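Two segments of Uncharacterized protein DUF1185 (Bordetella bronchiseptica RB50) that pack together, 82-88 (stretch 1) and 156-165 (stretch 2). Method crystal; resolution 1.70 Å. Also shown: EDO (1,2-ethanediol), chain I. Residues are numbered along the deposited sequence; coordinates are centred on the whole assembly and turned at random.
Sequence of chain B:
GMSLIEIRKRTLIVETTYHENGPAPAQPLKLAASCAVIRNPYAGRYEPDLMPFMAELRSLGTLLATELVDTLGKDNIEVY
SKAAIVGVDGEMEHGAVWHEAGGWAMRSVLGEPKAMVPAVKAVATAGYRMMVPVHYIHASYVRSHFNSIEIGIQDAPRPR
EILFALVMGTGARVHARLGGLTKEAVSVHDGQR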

# COMPACT_ATOMS: atom_id res chain seq x y z
N LYS B 82 20.66 -10.37 2.56
CA LYS B 82 20.34 -10.07 3.95
C LYS B 82 19.59 -8.77 3.97
O LYS B 82 19.79 -7.92 3.11
CB LYS B 82 21.60 -9.97 4.81
CG LYS B 82 22.57 -8.84 4.43
CD LYS B 82 24.01 -9.06 4.93
CE LYS B 82 24.93 -8.02 4.34
NZ LYS B 82 26.36 -8.21 4.61
N ALA B 83 18.74 -8.60 4.96
CA ALA B 83 17.94 -7.36 4.98
C ALA B 83 17.45 -7.03 6.36
O ALA B 83 17.42 -7.86 7.26
CB ALA B 83 16.76 -7.49 4.01
N ALA B 84 17.13 -5.76 6.54
CA ALA B 84 16.61 -5.28 7.83
C ALA B 84 15.54 -4.21 7.65
O ALA B 84 15.67 -3.36 6.81
CB ALA B 84 17.72 -4.71 8.71
N ILE B 85 14.51 -4.30 8.47
CA ILE B 85 13.46 -3.28 8.52
C ILE B 85 13.34 -2.86 9.99
O ILE B 85 12.93 -3.66 10.86
CB ILE B 85 12.08 -3.73 7.98
CG1 ILE B 85 12.24 -4.44 6.65
CG2 ILE B 85 11.10 -2.47 7.87
CD1 ILE B 85 10.99 -5.02 6.06
N VAL B 86 13.62 -1.59 10.23
CA VAL B 86 13.61 -1.04 11.57
C VAL B 86 12.30 -0.30 11.75
O VAL B 86 11.81 0.35 10.84
CB VAL B 86 14.81 -0.08 11.83
CG1 VAL B 86 14.83 0.43 13.28
CG2 VAL B 86 16.15 -0.77 11.46
N GLY B 87 11.72 -0.43 12.94
CA GLY B 87 10.49 0.26 13.25
C GLY B 87 10.67 1.75 13.35
O GLY B 87 11.82 2.26 13.53
N VAL B 88 9.55 2.47 13.30
CA VAL B 88 9.63 3.93 13.17
C VAL B 88 10.24 4.69 14.34
O VAL B 88 10.64 5.84 14.15
CB VAL B 88 8.31 4.64 12.78
CG1 VAL B 88 7.91 4.29 11.38
CG2 VAL B 88 7.21 4.39 13.78
N ALA B 156 4.69 -6.19 11.61
CA ALA B 156 6.04 -5.90 12.06
C ALA B 156 6.83 -5.14 11.01
O ALA B 156 6.48 -5.18 9.84
CB ALA B 156 6.80 -7.21 12.34
N PRO B 157 7.85 -4.42 11.46
CA PRO B 157 8.22 -4.16 12.84
C PRO B 157 7.32 -3.07 13.36
O PRO B 157 7.07 -2.06 12.67
CB PRO B 157 9.63 -3.60 12.73
CG PRO B 157 9.68 -2.97 11.42
CD PRO B 157 8.79 -3.75 10.52
N ARG B 158 6.89 -3.26 14.60
CA ARG B 158 6.11 -2.25 15.29
C ARG B 158 7.18 -1.18 15.64
O ARG B 158 8.36 -1.40 15.45
CB ARG B 158 5.35 -2.86 16.46
CG ARG B 158 4.31 -3.84 15.89
CD ARG B 158 3.52 -4.42 16.95
NE ARG B 158 2.67 -5.49 16.45
CZ ARG B 158 1.79 -6.15 17.20
NH1 ARG B 158 1.55 -5.79 18.46
NH2 ARG B 158 1.14 -7.15 16.69
N PRO B 159 6.75 0.01 16.09
CA PRO B 159 7.66 1.11 16.24
C PRO B 159 8.97 0.84 16.98
O PRO B 159 10.02 1.39 16.61
CB PRO B 159 6.80 2.14 16.97
CG PRO B 159 5.42 1.92 16.38
CD PRO B 159 5.34 0.41 16.25
N ARG B 160 8.89 -0.02 17.99
CA ARG B 160 10.02 -0.31 18.89
C ARG B 160 10.61 -1.70 18.66
O ARG B 160 11.18 -2.30 19.56
CB ARG B 160 9.56 -0.08 20.34
CG ARG B 160 9.10 1.36 20.57
CD ARG B 160 8.65 1.63 21.96
NE ARG B 160 7.28 1.19 22.16
CZ ARG B 160 6.24 1.74 21.56
NH1 ARG B 160 6.40 2.72 20.67
NH2 ARG B 160 5.04 1.27 21.81
N GLU B 161 10.47 -2.17 17.44
CA GLU B 161 11.01 -3.45 16.99
C GLU B 161 11.91 -3.31 15.78
O GLU B 161 12.02 -2.25 15.16
CB GLU B 161 9.90 -4.42 16.63
CG GLU B 161 8.95 -4.69 17.75
CD GLU B 161 7.90 -5.70 17.40
OE1 GLU B 161 7.32 -5.58 16.28
OE2 GLU B 161 7.59 -6.55 18.27
N ILE B 162 12.57 -4.42 15.49
CA ILE B 162 13.39 -4.56 14.27
C ILE B 162 13.15 -5.94 13.68
O ILE B 162 12.98 -6.92 14.44
CB ILE B 162 14.92 -4.45 14.51
CG1 ILE B 162 15.30 -3.22 15.35
CG2 ILE B 162 15.68 -4.45 13.12
CD1 ILE B 162 16.72 -3.31 16.03
N LEU B 163 13.02 -5.97 12.36
CA LEU B 163 12.87 -7.22 11.60
C LEU B 163 14.19 -7.45 10.88
O LEU B 163 14.69 -6.58 10.15
CB LEU B 163 11.70 -7.10 10.60
CG LEU B 163 11.34 -8.38 9.81
CD1 LEU B 163 9.94 -8.19 9.17
CD2 LEU B 163 12.35 -8.67 8.71
N PHE B 164 14.82 -8.58 11.19
CA PHE B 164 16.07 -9.00 10.54
C PHE B 164 15.80 -10.22 9.70
O PHE B 164 15.09 -11.12 10.12
CB PHE B 164 17.14 -9.33 11.59
CG PHE B 164 17.67 -8.12 12.35
CD1 PHE B 164 18.37 -7.13 11.67
CD2 PHE B 164 17.54 -8.01 13.72
CE1 PHE B 164 18.90 -6.04 12.34
CE2 PHE B 164 18.07 -6.91 14.41
CZ PHE B 164 18.75 -5.92 13.69
N ALA B 165 16.42 -10.26 8.52
CA ALA B 165 16.20 -11.34 7.58
C ALA B 165 17.42 -11.79 6.81
O ALA B 165 18.34 -10.97 6.52
CB ALA B 165 15.12 -10.88 6.55
C1 EDO I . 4.22 4.80 18.11
O1 EDO I . 3.60 4.01 19.14
C2 EDO I . 4.28 6.25 18.56
O2 EDO I . 2.94 6.69 18.80
O HOH W 1 7.24 0.65 12.66

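Strands 82-86 and 161-165 run antiparallel, their directions 169° apart and their axes approaching to 4.7 Å, and most polar groups between them are satisfied by backbone alone. Two hydrogen-bonded pairs account for four bonds. Ala-83 N donates to Ala-165 O at 2.9 Å (N-H...O 160°), and Ala-165 N returns the bond to Ala-83 O, also at 2.9 Å (148°). Ile-85 N to Leu-163 O and Leu-163 N to Ile-85 O both measure 2.8 Å and are straighter, at 168° and 175°. A fifth backbone hydrogen bond runs from Gly-87 N to Glu-161 O at 2.9 Å (151°).

Gly-87 sits where a side chain would not fit: an ideal CB would lie 2.1 Å from Arg-158 O. Gly-87 CA makes a CA-H...O contact with Arg-158 O at 3.5 Å. Arg-158 O is already an acceptor, taking Glu-161 N at 3.0 Å across a type I turn, while Arg-158 N donates to Glu-161 OE1 at 2.9 Å (168°), so backbone and carboxylate both brace the turn.

One water bridges the stretches, accepting from Val-88 N at 3.0 Å and donating to Pro-157 O at 2.7 Å. Pro-157, which follows a cis peptide bond, also packs its CD 3.7 Å from Ile-85 CG2.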